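Local atomic coordinates of protein kinase, putative (Bodo saltans, PDB entry 6TLY), a protein that serves in the kinetoplastid kinetochore as KKT2, its zinc-binding central domain probably acting in centromere localisation, with a probable serine/threonine kinase domain elsewhere in the chain. Residues N60-E64 against S65-K69; P83-T86 against K87-H91; G29-N33 against V34-P38. All coordinates share one frame; numbering follows the deposited sequence.

Interaction 1: N60-E64 against S65-K69; sequences NQCAE and SRKFK. With ZN (zinc ion), chain C.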
loop_
_atom_site.group_PDB
_atom_site.type_symbol
_atom_site.label_atom_id
_atom_site.label_comp_id
_atom_site.label_asym_id
_atom_site.label_seq_id
_atom_site.Cartn_x
_atom_site.Cartn_y
_atom_site.Cartn_z
ATOM N N ASN A 60 7.693 -7.123 3.374
ATOM C CA ASN A 60 8.915 -7.099 2.582
ATOM C C ASN A 60 8.916 -8.186 1.503
ATOM O O ASN A 60 9.468 -7.958 0.431
ATOM C CB ASN A 60 10.145 -7.226 3.464
ATOM C CG ASN A 60 10.117 -8.445 4.354
ATOM O OD1 ASN A 60 9.306 -8.554 5.276
ATOM N ND2 ASN A 60 11.018 -9.399 4.101
ATOM N N GLN A 61 8.303 -9.349 1.791
ATOM C CA GLN A 61 8.250 -10.492 0.870
ATOM C C GLN A 61 7.487 -10.137 -0.399
ATOM O O GLN A 61 7.992 -10.378 -1.493
ATOM C CB GLN A 61 7.603 -11.706 1.564
ATOM C CG GLN A 61 8.582 -12.807 1.948
ATOM C CD GLN A 61 8.129 -13.622 3.151
ATOM O OE1 GLN A 61 6.985 -13.513 3.630
ATOM N NE2 GLN A 61 9.023 -14.462 3.669
ATOM N N CYS A 62 6.296 -9.536 -0.260
ATOM C CA CYS A 62 5.512 -9.150 -1.430
ATOM C C CYS A 62 6.189 -7.991 -2.191
ATOM O O CYS A 62 6.262 -8.018 -3.427
ATOM C CB CYS A 62 4.075 -8.803 -1.044
ATOM S SG CYS A 62 3.066 -10.211 -0.516
ATOM N N ALA A 63 6.706 -6.995 -1.461
ATOM C CA ALA A 63 7.306 -5.826 -2.086
ATOM C C ALA A 63 8.544 -6.134 -2.960
ATOM O O ALA A 63 8.585 -5.751 -4.132
ATOM C CB ALA A 63 7.632 -4.778 -1.038
ATOM N N GLU A 64 9.482 -6.900 -2.414
ATOM C CA GLU A 64 10.732 -7.235 -3.067
ATOM C C GLU A 64 10.539 -8.257 -4.192
ATOM O O GLU A 64 11.220 -8.148 -5.213
ATOM C CB GLU A 64 11.762 -7.654 -2.010
ATOM C CG GLU A 64 12.159 -6.445 -1.164
ATOM C CD GLU A 64 12.877 -6.741 0.139
ATOM O OE1 GLU A 64 13.244 -7.917 0.347
ATOM O OE2 GLU A 64 13.052 -5.813 0.964
ATOM N N SER A 65 9.548 -9.152 -4.078
ATOM C CA SER A 65 9.253 -10.091 -5.172
ATOM C C SER A 65 8.302 -9.496 -6.250
ATOM O O SER A 65 8.018 -10.162 -7.244
ATOM C CB SER A 65 8.699 -11.405 -4.627
ATOM O OG SER A 65 7.340 -11.293 -4.242
ATOM N N ARG A 66 7.832 -8.251 -6.058
ATOM C CA ARG A 66 6.925 -7.558 -6.964
ATOM C C ARG A 66 5.599 -8.281 -7.093
ATOM O O ARG A 66 5.050 -8.383 -8.186
ATOM C CB ARG A 66 7.563 -7.280 -8.336
ATOM C CG ARG A 66 8.410 -6.037 -8.309
ATOM C CD ARG A 66 9.788 -6.263 -7.752
ATOM N NE ARG A 66 10.629 -5.071 -7.877
ATOM C CZ ARG A 66 11.784 -4.899 -7.240
ATOM N NH1 ARG A 66 12.228 -5.821 -6.397
ATOM N NH2 ARG A 66 12.493 -3.793 -7.427
ATOM N N LYS A 67 5.106 -8.816 -5.971
ATOM C CA LYS A 67 3.815 -9.477 -5.951
ATOM C C LYS A 67 2.753 -8.393 -6.001
ATOM O O LYS A 67 2.912 -7.335 -5.396
ATOM C CB LYS A 67 3.644 -10.316 -4.680
ATOM C CG LYS A 67 4.091 -11.753 -4.861
ATOM C CD LYS A 67 3.294 -12.690 -3.964
ATOM C CE LYS A 67 1.831 -12.722 -4.347
ATOM N NZ LYS A 67 0.982 -13.134 -3.202
ATOM N N PHE A 68 1.683 -8.650 -6.719
ATOM C CA PHE A 68 0.593 -7.694 -6.853
ATOM C C PHE A 68 -0.733 -8.357 -6.528
ATOM O O PHE A 68 -0.869 -9.574 -6.641
ATOM C CB PHE A 68 0.570 -7.064 -8.274
ATOM C CG PHE A 68 0.502 -8.054 -9.423
ATOM C CD1 PHE A 68 1.655 -8.584 -9.974
ATOM C CD2 PHE A 68 -0.716 -8.473 -9.929
ATOM C CE1 PHE A 68 1.593 -9.497 -11.016
ATOM C CE2 PHE A 68 -0.777 -9.398 -10.961
ATOM C CZ PHE A 68 0.377 -9.889 -11.511
ATOM N N LYS A 69 -1.698 -7.545 -6.093
ATOM C CA LYS A 69 -3.060 -7.967 -5.813
ATOM C C LYS A 69 -3.692 -8.323 -7.164
ATOM O O LYS A 69 -3.511 -7.596 -8.145
ATOM C CB LYS A 69 -3.826 -6.793 -5.178
ATOM C CG LYS A 69 -5.093 -7.167 -4.443
ATOM C CD LYS A 69 -4.816 -7.903 -3.174
ATOM C CE LYS A 69 -6.041 -7.983 -2.312
ATOM N NZ LYS A 69 -5.700 -8.425 -0.937
HETATM ZN ZN ZN C . 2.718 -9.744 1.724
#
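Ser65 and Gln61 meet where the short helix 60-65 runs out. Ser65 OG donates to Gln61 O at 3.0 Å, and Ser65 N reaches the same oxygen at 3.3 Å from the opposite face of the carbonyl plane, so one residue grips this carbonyl twice. The hydroxyl can do so because OG sits between its own backbone N and carbonyl carbon (chi1 77°), facing back along the helix; a short polar side chain suits the task. Arg66 turns to another part of the helix end. Its chain bends at chi2 (82°) and brings the guanidinium back to Glu64, where NH1 donates to Glu64 O at 2.8 Å with that oxygen at the edge of the group and near its plane. NE bonds to Gly7 O, and the two bonds together fix how the guanidinium is turned; its charge probably also favours the negative end of the helix dipole. Between these side chains the backbone closes in a Schellman motif, the C-cap of a helix in what is probably a C1-like zinc-binding unit. Arg66 takes a positive phi (62°), Lys67 N donates to Cys62 O at 2.9 Å, and Arg66 N reaches Ala63 O at 3.2 Å from above its carbonyl plane. The reversal of the chain brings Lys67 CB to 4.0 Å from Cys62 CB, while the amine leads off. Cys62 SG binds the zinc ion at 2.3 Å, completing the site of Cys32, Cys35 and Cys59. The CB of Glu64 points away from the turn, and OE2 is hydrogen-bonded with the hydroxyls of Tyr47 and Tyr49.

Interaction 2: P83-T86 against K87-H91; sequences PSQT and KLQYH. With ZN (zinc ion), chain D; SO4 (sulfate ion), chain E.
Ser84 caps the helix 85-93 through its hydroxyl: Lys87 N donates to Ser84 OG at 3.1 Å with an N-H...O angle of 160°. A chi1 of 67° swings the hydroxyl in over the first helical turn, within range of that amide. Leu88 N follows with a bond to Ser84 O at 3.2 Å. This is the better covered part of the contact. The extended Lys87 chain passes along Ser84 OG and brings its CD to 4.1 Å from Pro83 CG; Pro83 is a buried ring just before the N-cap, and its rigid shape offers the lysine methylenes an apolar surface. The amine travels on to Asp55 O and Asn33 OD1. With an alanine here in place of Ser84 the hydroxyl is gone, and Lys87 N would probably be left without its capping acceptor, the first turn more prone to fray.

Gln85, Thr86, Gln89 and Tyr90, by contrast, are exposed, with a water and a sulfate among them. The amides of Gln85 and Gln89 stack with planes 10° apart, Gln85 CG lying 3.5 Å from Gln89 NE2, and the water bridges Thr86 OG1 and Gln89 OE1. Thr86 CG2 runs alongside the Tyr90 ring, 3.5 Å from its CZ, and Thr86 O lies over one face of that ring toward its rim. The sulfate ion, probably from the crystallisation liquor, sits at the helix N-terminus: Gln85 N donates to its O2 at 2.9 Å, and Thr86 OG1 and backbone N both grip O1, the hydroxyl at 2.6 Å. Further along the helix, His91 NE2 binds zinc at 1.9 Å beside Cys75, Cys78 and Cys95, so this capped helix is the recognisable ligand-bearing helix of a C2H2-type zinc finger, here with cysteine as its last ligand.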
loop_
_atom_site.group_PDB
_atom_site.type_symbol
_atom_site.label_atom_id
_atom_site.label_comp_id
_atom_site.label_asym_id
_atom_site.label_seq_id
_atom_site.Cartn_x
_atom_site.Cartn_y
_atom_site.Cartn_z
ATOM N N PRO A 83 -6.417 -1.793 -2.987
ATOM C CA PRO A 83 -6.386 -3.262 -2.907
ATOM C C PRO A 83 -7.660 -3.909 -2.358
ATOM O O PRO A 83 -7.752 -5.137 -2.372
ATOM C CB PRO A 83 -5.196 -3.525 -1.977
ATOM C CG PRO A 83 -5.233 -2.357 -1.025
ATOM C CD PRO A 83 -5.667 -1.169 -1.880
ATOM N N SER A 84 -8.597 -3.105 -1.799
ATOM C CA SER A 84 -9.832 -3.632 -1.203
ATOM C C SER A 84 -11.010 -2.687 -1.413
ATOM O O SER A 84 -10.825 -1.489 -1.614
ATOM C CB SER A 84 -9.654 -3.864 0.297
ATOM O OG SER A 84 -9.495 -2.633 0.986
ATOM N N GLN A 85 -12.223 -3.230 -1.302
ATOM C CA GLN A 85 -13.438 -2.427 -1.384
ATOM C C GLN A 85 -13.494 -1.506 -0.162
ATOM O O GLN A 85 -13.880 -0.353 -0.300
ATOM C CB GLN A 85 -14.673 -3.326 -1.444
ATOM C CG GLN A 85 -15.964 -2.549 -1.249
ATOM C CD GLN A 85 -17.149 -3.354 -1.648
ATOM O OE1 GLN A 85 -17.627 -3.233 -2.763
ATOM N NE2 GLN A 85 -17.630 -4.188 -0.748
ATOM N N THR A 86 -13.083 -1.987 1.014
ATOM C CA THR A 86 -13.098 -1.169 2.228
ATOM C C THR A 86 -12.228 0.091 2.078
ATOM O O THR A 86 -12.677 1.175 2.443
ATOM C CB THR A 86 -12.738 -2.012 3.467
ATOM O OG1 THR A 86 -13.658 -3.104 3.566
ATOM C CG2 THR A 86 -12.836 -1.213 4.750
ATOM N N LYS A 87 -11.012 -0.037 1.507
ATOM C CA LYS A 87 -10.142 1.130 1.321
ATOM C C LYS A 87 -10.674 2.068 0.283
ATOM O O LYS A 87 -10.625 3.281 0.479
ATOM C CB LYS A 87 -8.696 0.732 1.028
ATOM C CG LYS A 87 -8.034 0.216 2.291
ATOM C CD LYS A 87 -6.577 -0.098 2.091
ATOM C CE LYS A 87 -5.925 -0.321 3.431
ATOM N NZ LYS A 87 -4.462 -0.312 3.307
ATOM N N LEU A 88 -11.266 1.529 -0.791
ATOM C CA LEU A 88 -11.922 2.372 -1.798
ATOM C C LEU A 88 -13.080 3.147 -1.146
ATOM O O LEU A 88 -13.222 4.341 -1.395
ATOM C CB LEU A 88 -12.455 1.518 -2.975
ATOM C CG LEU A 88 -13.396 2.244 -3.966
ATOM C CD1 LEU A 88 -12.641 3.350 -4.697
ATOM C CD2 LEU A 88 -13.982 1.264 -4.968
ATOM N N GLN A 89 -13.888 2.475 -0.315
ATOM C CA GLN A 89 -15.025 3.120 0.342
ATOM C C GLN A 89 -14.596 4.255 1.279
ATOM O O GLN A 89 -15.220 5.310 1.239
ATOM C CB GLN A 89 -15.904 2.096 1.046
ATOM C CG GLN A 89 -16.719 1.284 0.032
ATOM C CD GLN A 89 -17.426 0.113 0.662
ATOM O OE1 GLN A 89 -17.052 -0.360 1.740
ATOM N NE2 GLN A 89 -18.455 -0.389 -0.007
ATOM N N TYR A 90 -13.499 4.072 2.044
ATOM C CA TYR A 90 -12.988 5.142 2.919
ATOM C C TYR A 90 -12.556 6.336 2.061
ATOM O O TYR A 90 -12.914 7.464 2.376
ATOM C CB TYR A 90 -11.788 4.689 3.762
ATOM C CG TYR A 90 -12.063 3.604 4.772
ATOM C CD1 TYR A 90 -13.305 3.491 5.380
ATOM C CD2 TYR A 90 -11.054 2.749 5.193
ATOM C CE1 TYR A 90 -13.552 2.514 6.338
ATOM C CE2 TYR A 90 -11.293 1.764 6.139
ATOM C CZ TYR A 90 -12.536 1.666 6.729
ATOM O OH TYR A 90 -12.758 0.673 7.659
ATOM N N HIS A 91 -11.847 6.086 0.944
ATOM C CA HIS A 91 -11.409 7.145 0.034
ATOM C C HIS A 91 -12.602 7.892 -0.569
ATOM O O HIS A 91 -12.622 9.121 -0.565
ATOM C CB HIS A 91 -10.556 6.548 -1.123
ATOM C CG HIS A 91 -10.302 7.484 -2.276
ATOM N ND1 HIS A 91 -9.281 8.419 -2.238
ATOM C CD2 HIS A 91 -10.950 7.602 -3.461
ATOM C CE1 HIS A 91 -9.325 9.052 -3.398
ATOM N NE2 HIS A 91 -10.310 8.590 -4.171
HETATM ZN ZN ZN D . -11.115 9.365 -5.762
HETATM S S SO4 E . -12.800 -6.041 1.144
HETATM O O1 SO4 E . -13.047 -4.725 1.674
HETATM O O2 SO4 E . -12.475 -5.956 -0.298
HETATM O O3 SO4 E . -11.674 -6.695 1.823
HETATM O O4 SO4 E . -14.001 -6.829 1.423
HETATM O O HOH W 1 -16.367 -2.975 2.731
#

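Interaction 3: G29-N33 against V34-P38; sequences GFDCN and VCDQP. With ZN (zinc ion), chain C.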
loop_
_atom_site.group_PDB
_atom_site.type_symbol
_atom_site.label_atom_id
_atom_site.label_comp_id
_atom_site.label_asym_id
_atom_site.label_seq_id
_atom_site.Cartn_x
_atom_site.Cartn_y
_atom_site.Cartn_z
ATOM N N GLY A 29 0.088 -2.118 13.531
ATOM C CA GLY A 29 0.380 -3.110 12.510
ATOM C C GLY A 29 -0.669 -3.109 11.420
ATOM O O GLY A 29 -1.559 -2.249 11.388
ATOM N N PHE A 30 -0.576 -4.083 10.523
ATOM C CA PHE A 30 -1.495 -4.166 9.395
ATOM C C PHE A 30 -1.500 -5.566 8.859
ATOM O O PHE A 30 -0.600 -6.345 9.159
ATOM C CB PHE A 30 -1.018 -3.209 8.272
ATOM C CG PHE A 30 0.325 -3.575 7.671
ATOM C CD1 PHE A 30 1.502 -3.217 8.295
ATOM C CD2 PHE A 30 0.403 -4.314 6.501
ATOM C CE1 PHE A 30 2.725 -3.570 7.750
ATOM C CE2 PHE A 30 1.632 -4.679 5.967
ATOM C CZ PHE A 30 2.778 -4.301 6.593
ATOM N N ASP A 31 -2.473 -5.877 8.014
ATOM C CA ASP A 31 -2.486 -7.131 7.292
ATOM C C ASP A 31 -1.973 -6.749 5.904
ATOM O O ASP A 31 -2.571 -5.870 5.245
ATOM C CB ASP A 31 -3.912 -7.679 7.209
ATOM C CG ASP A 31 -4.445 -8.114 8.560
ATOM O OD1 ASP A 31 -3.667 -8.710 9.345
ATOM O OD2 ASP A 31 -5.640 -7.857 8.838
ATOM N N CYS A 32 -0.899 -7.422 5.395
ATOM C CA CYS A 32 -0.339 -7.111 4.071
ATOM C C CYS A 32 -1.400 -6.925 3.024
ATOM O O CYS A 32 -2.271 -7.786 2.910
ATOM C CB CYS A 32 0.671 -8.157 3.615
ATOM S SG CYS A 32 1.387 -7.797 1.992
ATOM N N ASN A 33 -1.366 -5.793 2.317
ATOM C CA ASN A 33 -2.410 -5.513 1.339
ATOM C C ASN A 33 -2.379 -6.456 0.119
ATOM O O ASN A 33 -3.354 -6.494 -0.638
ATOM C CB ASN A 33 -2.373 -4.079 0.931
ATOM C CG ASN A 33 -2.657 -3.069 2.028
ATOM O OD1 ASN A 33 -2.681 -1.882 1.761
ATOM N ND2 ASN A 33 -2.892 -3.497 3.285
ATOM N N VAL A 34 -1.298 -7.226 -0.053
ATOM C CA VAL A 34 -1.200 -8.196 -1.148
ATOM C C VAL A 34 -1.473 -9.628 -0.652
ATOM O O VAL A 34 -2.367 -10.294 -1.174
ATOM C CB VAL A 34 0.156 -8.112 -1.894
ATOM C CG1 VAL A 34 0.289 -9.234 -2.938
ATOM C CG2 VAL A 34 0.358 -6.746 -2.536
ATOM N N CYS A 35 -0.718 -10.106 0.358
ATOM C CA CYS A 35 -0.849 -11.501 0.798
ATOM C C CYS A 35 -1.714 -11.720 2.046
ATOM O O CYS A 35 -1.847 -12.860 2.456
ATOM C CB CYS A 35 0.534 -12.117 0.991
ATOM S SG CYS A 35 1.392 -11.526 2.474
ATOM N N ASP A 36 -2.166 -10.659 2.719
ATOM C CA ASP A 36 -2.986 -10.720 3.932
ATOM C C ASP A 36 -2.244 -11.235 5.196
ATOM O O ASP A 36 -2.884 -11.421 6.232
ATOM C CB ASP A 36 -4.288 -11.525 3.692
ATOM C CG ASP A 36 -5.391 -11.172 4.664
ATOM O OD1 ASP A 36 -5.419 -10.007 5.134
ATOM O OD2 ASP A 36 -6.218 -12.066 4.981
ATOM N N GLN A 37 -0.922 -11.433 5.132
ATOM C CA GLN A 37 -0.148 -11.896 6.296
ATOM C C GLN A 37 -0.161 -10.792 7.380
ATOM O O GLN A 37 0.000 -9.619 7.056
ATOM C CB GLN A 37 1.290 -12.265 5.862
ATOM C CG GLN A 37 2.413 -12.141 6.900
ATOM C CD GLN A 37 3.783 -12.327 6.284
ATOM O OE1 GLN A 37 4.411 -11.373 5.789
ATOM N NE2 GLN A 37 4.292 -13.558 6.303
ATOM N N PRO A 38 -0.434 -11.148 8.650
ATOM C CA PRO A 38 -0.443 -10.125 9.705
ATOM C C PRO A 38 0.975 -9.651 9.991
ATOM O O PRO A 38 1.899 -10.447 10.109
ATOM C CB PRO A 38 -1.043 -10.855 10.917
ATOM C CG PRO A 38 -0.719 -12.273 10.699
ATOM C CD PRO A 38 -0.677 -12.501 9.192
HETATM ZN ZN ZN C . 2.718 -9.744 1.724
HETATM O O HOH W 2 -4.938 -7.676 3.168
#
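A CxxC zinc knuckle turns the chain here, with Cys32 and Cys35 holding one zinc ion: Cys32 SG binds it at 2.4 Å and Cys35 SG at 2.3 Å. A chi1 of 180° carries the Cys32 sulfur away from its own N and into the turn, where two amides point at it: Val34 N at 3.4 Å from Cys32 SG and Cys35 N at 3.5 Å from it, the latter almost straight at 174°. Gln37 N donates likewise to Cys35 SG. Such N-H...S bonds are characteristic of zinc knuckles and would probably ease the negative charge on the thiolates. The backbone closes the loop as Cys32 N donates to Gln37 O at 2.9 Å and Asp36 N to Cys32 O, also at 2.9 Å. On the outer side the Asp31 and Asp36 side chains run side by side with carboxylate planes 78° apart; Asp31 OD2 and Asp36 OD1 stay 4.3 Å apart, a like-charge pair that solvent probably screens. Asp31 pairs with Pro38 as an antiparallel non-hydrogen-bonded pair. Asn33 suits the buried bend because its amide serves both ways: ND2 donates to Asp31 O, and OD1, besides meeting Lys87, accepts from Asp57 N. The knuckle thus joins strands 30-31 and 38-39, with Asn33 and Val34 packed on Tyr56 of strand 56-59 and Val34 against Cys62 of helix 60-65.

Interactions 1 and 3 share one partly buried zinc site: the knuckle 29-38 gives Cys32 and Cys35, the helix end 60-69 gives Cys62, Cys59 is the fourth ligand, and Val34 packs against Cys62. Their chemistry differs, with amides turned on sulfur in interaction 3 and carbonyls satisfied at a helix C-terminus in interaction 1. Interaction 2 is a surface contact on a separate zinc site in the C2H2-type finger, and it treats the other end of a helix, capping its N-terminus. Asn33 links all three: its backbone oxygen probably accepts from Lys69 NZ, its side chain from Lys87 NZ, and it packs on Pro83, so the C2H2-type finger rests against this knuckle.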